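Local coordinates for protein inorganic pyrophosphatase (Coxiella burnetii, PDB 3TR4) that probably hydrolyses inorganic pyrophosphate to two phosphate ions with the help of magnesium, as a homohexamer of the soluble PPase family, at residues V75-P80 and A109-K114; R88-G93 and A121-K126. All coordinates share one frame; numbering follows the deposited sequence.

Interaction 1 of 2, residues V75-P80 and A109-K114; sequences VLTPVP and AVPVVK
L76 N donates to A109 O over 3.0 Å, and this backbone bond ties the end of strand 72-75 to its parallel neighbour, strand 106-111. The N-H points almost straight at the oxygen (163°), and the same oxygen takes a CA-H...O contact from V75, its CA lying 3.4 Å from A109 O. V75 and A109 form the parallel bridge, and their side chains share one face of the sheet, where both rest on V89 of strand 86-99.

Beyond the bridge the hydrogen bonding between the two segments stops at a proline. P111 has no N-H to offer, and its ring carbon CD sits 3.3 Å from L76 O instead. L76 O is buried here and finds no hydrogen-bond donor.

The apolar contacts are few. L76 CB meets V110 CG1 at 4.3 Å, while the rest of the leucine packs on L132 and I136 of helix 130-142. T77 CG2 reaches P111 CG at 4.0 Å, the two side chains crossing at about a right angle. With chi1 at 59°, T77 OG1 lies between its own N and carbonyl carbon and donates to V79 O over 2.7 Å, from above that carbonyl's plane; N56 ND2 is also bonded to this hydroxyl. F46 of a second subunit packs on T77, P78 and P111.

The pairing stops where P111 has no N-H to give, which probably helps set its end: the chain after L76 turns off into a loop that the hydroxyl of T77 braces and another subunit of the hexamer covers, at the cost of one buried carbonyl without a donor.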
ATOM      1  N   VAL B  75     -12.525 -10.821 -14.245  1.00 19.13           N
ATOM      2  CA  VAL B  75     -12.058 -12.005 -13.527  1.00 22.81           C
ATOM      3  C   VAL B  75     -12.082 -11.793 -12.019  1.00 23.87           C
ATOM      4  O   VAL B  75     -11.423 -10.895 -11.498  1.00 22.63           O
ATOM      5  CB  VAL B  75     -10.638 -12.416 -13.954  1.00 24.77           C
ATOM      6  CG1 VAL B  75     -10.272 -13.752 -13.321  1.00 27.41           C
ATOM      7  CG2 VAL B  75     -10.548 -12.498 -15.474  1.00 24.30           C
ATOM      8  N   LEU B  76     -12.857 -12.619 -11.323  1.00 21.86           N
ATOM      9  CA  LEU B  76     -12.893 -12.589  -9.871  1.00 21.73           C
ATOM     10  C   LEU B  76     -11.799 -13.488  -9.319  1.00 24.16           C
ATOM     11  O   LEU B  76     -11.660 -14.636  -9.734  1.00 25.89           O
ATOM     12  CB  LEU B  76     -14.250 -13.062  -9.360  1.00 30.50           C
ATOM     13  CG  LEU B  76     -15.474 -12.290  -9.853  1.00 34.69           C
ATOM     14  CD1 LEU B  76     -16.749 -12.953  -9.359  1.00 35.67           C
ATOM     15  CD2 LEU B  76     -15.404 -10.848  -9.393  1.00 34.99           C
ATOM     16  N   THR B  77     -11.027 -12.960  -8.380  1.00 19.75           N
ATOM     17  CA  THR B  77      -9.933 -13.710  -7.780  1.00 21.25           C
ATOM     18  C   THR B  77      -9.862 -13.395  -6.293  1.00 21.89           C
ATOM     19  O   THR B  77     -10.415 -12.387  -5.844  1.00 21.73           O
ATOM     20  CB  THR B  77      -8.584 -13.335  -8.414  1.00 25.01           C
ATOM     21  OG1 THR B  77      -8.352 -11.932  -8.250  1.00 24.67           O
ATOM     22  CG2 THR B  77      -8.574 -13.668  -9.898  1.00 26.16           C
ATOM     23  N   PRO B  78      -9.183 -14.258  -5.524  1.00 24.74           N
ATOM     24  CA  PRO B  78      -8.977 -14.051  -4.087  1.00 24.42           C
ATOM     25  C   PRO B  78      -8.211 -12.759  -3.804  1.00 28.60           C
ATOM     26  O   PRO B  78      -8.528 -12.064  -2.843  1.00 26.98           O
ATOM     27  CB  PRO B  78      -8.138 -15.264  -3.678  1.00 27.48           C
ATOM     28  CG  PRO B  78      -8.465 -16.310  -4.695  1.00 28.94           C
ATOM     29  CD  PRO B  78      -8.666 -15.562  -5.976  1.00 27.92           C
ATOM     30  N   VAL B  79      -7.214 -12.447  -4.628  1.00 26.37           N
ATOM     31  CA  VAL B  79      -6.475 -11.193  -4.493  1.00 30.54           C
ATOM     32  C   VAL B  79      -6.155 -10.600  -5.866  1.00 28.94           C
ATOM     33  O   VAL B  79      -6.131 -11.322  -6.864  1.00 28.64           O
ATOM     34  CB  VAL B  79      -5.177 -11.387  -3.691  1.00 28.21           C
ATOM     35  CG1 VAL B  79      -5.489 -11.817  -2.268  1.00 27.50           C
ATOM     36  CG2 VAL B  79      -4.301 -12.410  -4.371  1.00 28.13           C
ATOM     37  N   PRO B  80      -5.908  -9.280  -5.921  1.00 21.63           N
ATOM     38  CA  PRO B  80      -5.675  -8.624  -7.215  1.00 20.97           C
ATOM     39  C   PRO B  80      -4.502  -9.241  -7.984  1.00 24.05           C
ATOM     40  O   PRO B  80      -3.531  -9.701  -7.384  1.00 21.18           O
ATOM     41  CB  PRO B  80      -5.352  -7.176  -6.827  1.00 21.38           C
ATOM     42  CG  PRO B  80      -5.947  -6.997  -5.461  1.00 25.08           C
ATOM     43  CD  PRO B  80      -5.816  -8.335  -4.793  1.00 22.05           C
ATOM     44  N   ALA B 109     -15.561 -14.335 -15.328  1.00 23.00           N
ATOM     45  CA  ALA B 109     -14.810 -15.577 -15.181  1.00 26.66           C
ATOM     46  C   ALA B 109     -14.138 -15.716 -13.819  1.00 24.84           C
ATOM     47  O   ALA B 109     -14.055 -14.755 -13.050  1.00 20.53           O
ATOM     48  CB  ALA B 109     -13.774 -15.700 -16.295  1.00 27.14           C
ATOM     49  N   VAL B 110     -13.667 -16.930 -13.537  1.00 26.76           N
ATOM     50  CA  VAL B 110     -12.867 -17.232 -12.353  1.00 20.35           C
ATOM     51  C   VAL B 110     -11.667 -18.059 -12.808  1.00 19.60           C
ATOM     52  O   VAL B 110     -11.683 -18.610 -13.907  1.00 21.66           O
ATOM     53  CB  VAL B 110     -13.670 -18.031 -11.306  1.00 23.01           C
ATOM     54  CG1 VAL B 110     -14.680 -17.131 -10.598  1.00 23.85           C
ATOM     55  CG2 VAL B 110     -14.364 -19.213 -11.961  1.00 19.19           C
ATOM     56  N   PRO B 111     -10.617 -18.154 -11.974  1.00 20.27           N
ATOM     57  CA  PRO B 111      -9.462 -18.944 -12.415  1.00 18.97           C
ATOM     58  C   PRO B 111      -9.852 -20.408 -12.590  1.00 24.93           C
ATOM     59  O   PRO B 111     -10.814 -20.855 -11.958  1.00 20.25           O
ATOM     60  CB  PRO B 111      -8.473 -18.803 -11.250  1.00 19.98           C
ATOM     61  CG  PRO B 111      -8.914 -17.573 -10.511  1.00 17.91           C
ATOM     62  CD  PRO B 111     -10.407 -17.563 -10.641  1.00 21.53           C
ATOM     63  N   VAL B 112      -9.136 -21.140 -13.439  1.00 26.57           N
ATOM     64  CA  VAL B 112      -9.362 -22.578 -13.545  1.00 26.83           C
ATOM     65  C   VAL B 112      -9.128 -23.209 -12.176  1.00 25.87           C
ATOM     66  O   VAL B 112      -8.418 -22.648 -11.341  1.00 25.54           O
ATOM     67  CB  VAL B 112      -8.450 -23.245 -14.599  1.00 28.28           C
ATOM     68  CG1 VAL B 112      -8.800 -22.746 -16.002  1.00 27.94           C
ATOM     69  CG2 VAL B 112      -6.985 -22.993 -14.283  1.00 27.53           C
ATOM     70  N   VAL B 113      -9.733 -24.367 -11.938  1.00 25.29           N
ATOM     71  CA  VAL B 113      -9.648 -25.011 -10.626  1.00 28.13           C
ATOM     72  C   VAL B 113      -8.204 -25.239 -10.178  1.00 31.49           C
ATOM     73  O   VAL B 113      -7.861 -25.006  -9.019  1.00 29.31           O
ATOM     74  CB  VAL B 113     -10.417 -26.344 -10.599  1.00 30.17           C
ATOM     75  CG1 VAL B 113     -10.212 -27.043  -9.267  1.00 33.30           C
ATOM     76  CG2 VAL B 113     -11.901 -26.101 -10.865  1.00 29.06           C
ATOM     77  N   LYS B 114      -7.364 -25.694 -11.104  1.00 30.91           N
ATOM     78  CA  LYS B 114      -5.948 -25.907 -10.827  1.00 35.55           C
ATOM     79  C   LYS B 114      -5.288 -24.694 -10.179  1.00 33.64           C
ATOM     80  O   LYS B 114      -4.441 -24.834  -9.294  1.00 33.82           O
ATOM     81  CB  LYS B 114      -5.207 -26.253 -12.121  1.00 47.01           C
ATOM     82  CG  LYS B 114      -3.695 -26.095 -12.034  1.00 57.54           C
ATOM     83  CD  LYS B 114      -3.046 -26.242 -13.401  1.00 66.84           C
ATOM     84  CE  LYS B 114      -3.409 -27.574 -14.044  1.00 75.65           C
ATOM     85  NZ  LYS B 114      -2.808 -27.729 -15.399  1.00 79.94           N
TER

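Interaction 2 of 2, residues R88-G93 and A121-K126; sequences RVRALG and AIQSLK
The guanidinium of R90 grips the backbone carbonyl of I122 end-on, both terminal nitrogens converging on one oxygen. NH1 lies 2.7 Å from I122 O and NH2 lies 3.0 Å from I122 O; the NH1 bond is the straighter, 153° at the hydrogen, and the NH2 bond more bent. The oxygen sits in the guanidinium plane. With chi1 at 52° placing R90 CG between N and the carbonyl carbon, and the chain extended from CG to NE, the end of the arginine reaches the loop.

Q123 NE2 lies over one face of that guanidinium, 3.7 Å from R90 NH1. The amide and guanidinium planes are nearly parallel, 10° apart, although the side chains as a whole cross at about a right angle. Q123 NE2 is itself bonded to E120 O, which helps place the amide there.

Apolar contact centres on L92: CD1 meets I122 CG2 most closely, at 3.6 Å, while CD2 lies against the backbone at Q123 C, 3.5 Å away. L125 closes the other end, its CD2 beside L92 CB and its CG near G93 CA. L92 and G93 together face L108 of strand 106-111 in a classic beta bulge.

A water bridges the backbones, donating to L92 O over 2.6 Å and accepting from L125 N. D127 OD2 meanwhile accepts from the N-H groups of both Q123 and S124.

The loop before helix 130-142 is therefore held to strand 86-99 by a charged guanidinium on a neutral carbonyl, by apolar packing of L92 against I122 and L125, and by a water; the positive charge would be expected to polarise the I122 carbonyl.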
ATOM      1  N   ARG B  88      -5.195 -18.331 -16.855  1.00 20.28           N
ATOM      2  CA  ARG B  88      -6.168 -19.234 -17.442  1.00 24.02           C
ATOM      3  C   ARG B  88      -7.441 -19.222 -16.609  1.00 24.54           C
ATOM      4  O   ARG B  88      -7.403 -19.451 -15.398  1.00 23.12           O
ATOM      5  CB  ARG B  88      -5.588 -20.647 -17.528  1.00 33.31           C
ATOM      6  CG  ARG B  88      -4.390 -20.749 -18.468  1.00 43.83           C
ATOM      7  CD  ARG B  88      -3.731 -22.120 -18.420  1.00 48.61           C
ATOM      8  NE  ARG B  88      -4.690 -23.196 -18.641  1.00 56.95           N
ATOM      9  CZ  ARG B  88      -4.858 -24.224 -17.815  1.00 60.94           C
ATOM     10  NH1 ARG B  88      -4.124 -24.320 -16.716  1.00 61.24           N
ATOM     11  NH2 ARG B  88      -5.757 -25.159 -18.089  1.00 62.02           N
ATOM     12  N   VAL B  89      -8.567 -18.953 -17.261  1.00 25.89           N
ATOM     13  CA  VAL B  89      -9.833 -18.775 -16.560  1.00 22.69           C
ATOM     14  C   VAL B  89     -10.956 -19.604 -17.172  1.00 21.55           C
ATOM     15  O   VAL B  89     -10.809 -20.181 -18.250  1.00 24.02           O
ATOM     16  CB  VAL B  89     -10.257 -17.281 -16.546  1.00 23.29           C
ATOM     17  CG1 VAL B  89      -9.172 -16.426 -15.920  1.00 19.99           C
ATOM     18  CG2 VAL B  89     -10.564 -16.800 -17.953  1.00 19.45           C
ATOM     19  N   ARG B  90     -12.076 -19.667 -16.462  1.00 20.06           N
ATOM     20  CA  ARG B  90     -13.265 -20.354 -16.941  1.00 26.08           C
ATOM     21  C   ARG B  90     -14.465 -19.438 -16.727  1.00 23.32           C
ATOM     22  O   ARG B  90     -14.564 -18.775 -15.695  1.00 23.34           O
ATOM     23  CB  ARG B  90     -13.452 -21.683 -16.201  1.00 25.44           C
ATOM     24  CG  ARG B  90     -13.418 -21.555 -14.687  1.00 29.03           C
ATOM     25  CD  ARG B  90     -13.465 -22.917 -13.997  1.00 29.09           C
ATOM     26  NE  ARG B  90     -13.450 -22.783 -12.543  1.00 23.69           N
ATOM     27  CZ  ARG B  90     -14.537 -22.621 -11.797  1.00 23.64           C
ATOM     28  NH1 ARG B  90     -15.733 -22.578 -12.368  1.00 22.62           N
ATOM     29  NH2 ARG B  90     -14.428 -22.502 -10.480  1.00 23.20           N
ATOM     30  N   ALA B  91     -15.369 -19.395 -17.699  1.00 25.59           N
ATOM     31  CA  ALA B  91     -16.501 -18.469 -17.645  1.00 28.59           C
ATOM     32  C   ALA B  91     -17.647 -18.938 -16.748  1.00 32.90           C
ATOM     33  O   ALA B  91     -17.909 -20.135 -16.621  1.00 31.19           O
ATOM     34  CB  ALA B  91     -17.017 -18.174 -19.049  1.00 24.65           C
ATOM     35  N   LEU B  92     -18.325 -17.976 -16.130  1.00 30.42           N
ATOM     36  CA  LEU B  92     -19.514 -18.242 -15.335  1.00 24.21           C
ATOM     37  C   LEU B  92     -20.735 -17.672 -16.041  1.00 28.11           C
ATOM     38  O   LEU B  92     -21.848 -18.179 -15.905  1.00 33.57           O
ATOM     39  CB  LEU B  92     -19.392 -17.590 -13.962  1.00 21.61           C
ATOM     40  CG  LEU B  92     -18.282 -18.084 -13.040  1.00 26.59           C
ATOM     41  CD1 LEU B  92     -18.297 -17.283 -11.750  1.00 29.14           C
ATOM     42  CD2 LEU B  92     -18.445 -19.574 -12.756  1.00 28.02           C
ATOM     43  N   GLY B  93     -20.521 -16.597 -16.787  1.00 25.96           N
ATOM     44  CA  GLY B  93     -21.612 -15.909 -17.440  1.00 25.70           C
ATOM     45  C   GLY B  93     -21.107 -14.676 -18.154  1.00 25.31           C
ATOM     46  O   GLY B  93     -19.904 -14.517 -18.364  1.00 22.32           O
ATOM     47  N   ALA B 121     -16.219 -24.737  -6.199  1.00 28.91           N
ATOM     48  CA  ALA B 121     -17.666 -24.877  -6.084  1.00 34.94           C
ATOM     49  C   ALA B 121     -18.421 -23.822  -6.891  1.00 37.06           C
ATOM     50  O   ALA B 121     -19.619 -23.965  -7.137  1.00 37.94           O
ATOM     51  CB  ALA B 121     -18.091 -24.837  -4.619  1.00 40.79           C
ATOM     52  N   ILE B 122     -17.724 -22.766  -7.302  1.00 36.96           N
ATOM     53  CA  ILE B 122     -18.346 -21.715  -8.105  1.00 30.90           C
ATOM     54  C   ILE B 122     -18.423 -22.135  -9.570  1.00 31.40           C
ATOM     55  O   ILE B 122     -17.402 -22.211 -10.253  1.00 31.20           O
ATOM     56  CB  ILE B 122     -17.571 -20.383  -8.009  1.00 33.31           C
ATOM     57  CG1 ILE B 122     -17.334 -19.997  -6.548  1.00 35.30           C
ATOM     58  CG2 ILE B 122     -18.323 -19.280  -8.736  1.00 34.56           C
ATOM     59  CD1 ILE B 122     -18.601 -19.871  -5.741  1.00 45.94           C
ATOM     60  N   GLN B 123     -19.635 -22.391 -10.055  1.00 27.99           N
ATOM     61  CA  GLN B 123     -19.816 -22.931 -11.399  1.00 29.47           C
ATOM     62  C   GLN B 123     -20.780 -22.116 -12.264  1.00 31.28           C
ATOM     63  O   GLN B 123     -20.842 -22.304 -13.476  1.00 37.28           O
ATOM     64  CB  GLN B 123     -20.289 -24.384 -11.320  1.00 35.21           C
ATOM     65  CG  GLN B 123     -19.263 -25.342 -10.727  1.00 40.38           C
ATOM     66  CD  GLN B 123     -18.062 -25.546 -11.635  1.00 41.64           C
ATOM     67  OE1 GLN B 123     -18.177 -25.471 -12.858  1.00 40.29           O
ATOM     68  NE2 GLN B 123     -16.903 -25.799 -11.039  1.00 40.61           N
ATOM     69  N   SER B 124     -21.542 -21.226 -11.637  1.00 31.96           N
ATOM     70  CA  SER B 124     -22.474 -20.373 -12.367  1.00 34.74           C
ATOM     71  C   SER B 124     -22.697 -19.071 -11.616  1.00 34.41           C
ATOM     72  O   SER B 124     -22.284 -18.934 -10.464  1.00 29.32           O
ATOM     73  CB  SER B 124     -23.808 -21.091 -12.587  1.00 42.15           C
ATOM     74  OG  SER B 124     -24.470 -21.325 -11.356  1.00 45.79           O
ATOM     75  N   LEU B 125     -23.357 -18.120 -12.268  1.00 30.97           N
ATOM     76  CA  LEU B 125     -23.618 -16.816 -11.664  1.00 31.97           C
ATOM     77  C   LEU B 125     -24.320 -16.910 -10.315  1.00 34.67           C
ATOM     78  O   LEU B 125     -24.095 -16.082  -9.429  1.00 34.70           O
ATOM     79  CB  LEU B 125     -24.440 -15.944 -12.611  1.00 33.81           C
ATOM     80  CG  LEU B 125     -23.633 -15.343 -13.755  1.00 32.55           C
ATOM     81  CD1 LEU B 125     -24.504 -14.423 -14.591  1.00 36.12           C
ATOM     82  CD2 LEU B 125     -22.446 -14.593 -13.184  1.00 27.19           C
ATOM     83  N   LYS B 126     -25.172 -17.916 -10.161  1.00 35.86           N
ATOM     84  CA  LYS B 126     -25.938 -18.068  -8.928  1.00 40.96           C
ATOM     85  C   LYS B 126     -25.026 -18.365  -7.742  1.00 33.80           C
ATOM     86  O   LYS B 126     -25.383 -18.112  -6.594  1.00 37.17           O
ATOM     87  CB  LYS B 126     -27.011 -19.150  -9.075  1.00 47.73           C
ATOM     88  CG  LYS B 126     -26.476 -20.562  -9.249  1.00 58.26           C
ATOM     89  CD  LYS B 126     -27.612 -21.544  -9.518  1.00 65.79           C
ATOM     90  CE  LYS B 126     -27.110 -22.979  -9.606  1.00 64.74           C
ATOM     91  NZ  LYS B 126     -26.586 -23.467  -8.300  1.00 64.37           N
TER
HETATM   92  O   HOH W   1     -24.282 -18.701 -15.135  0.99 42.32           O

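The centres of interactions 1 and 2 lie 9 Å apart, on the same side of the chain's centre. Both reach the mixed sheet, where strand 106-111 stands between strand 72-75, its parallel partner, and strand 86-99, its antiparallel one. Their segments alternate along the chain: 75-80, 88-93, 109-114, 121-126. They also touch directly, V110 O lying 2.8 Å from R90 N in a probable hydrogen bond, with V112 N and R88 O probably paired likewise. Interaction 1 closes the parallel pairing of strands 72-75 and 106-111, beside a neighbouring subunit, whereas interaction 2 fixes the loop leading into helix 130-142, away from the annotated sites and untouched by other chains of the hexamer.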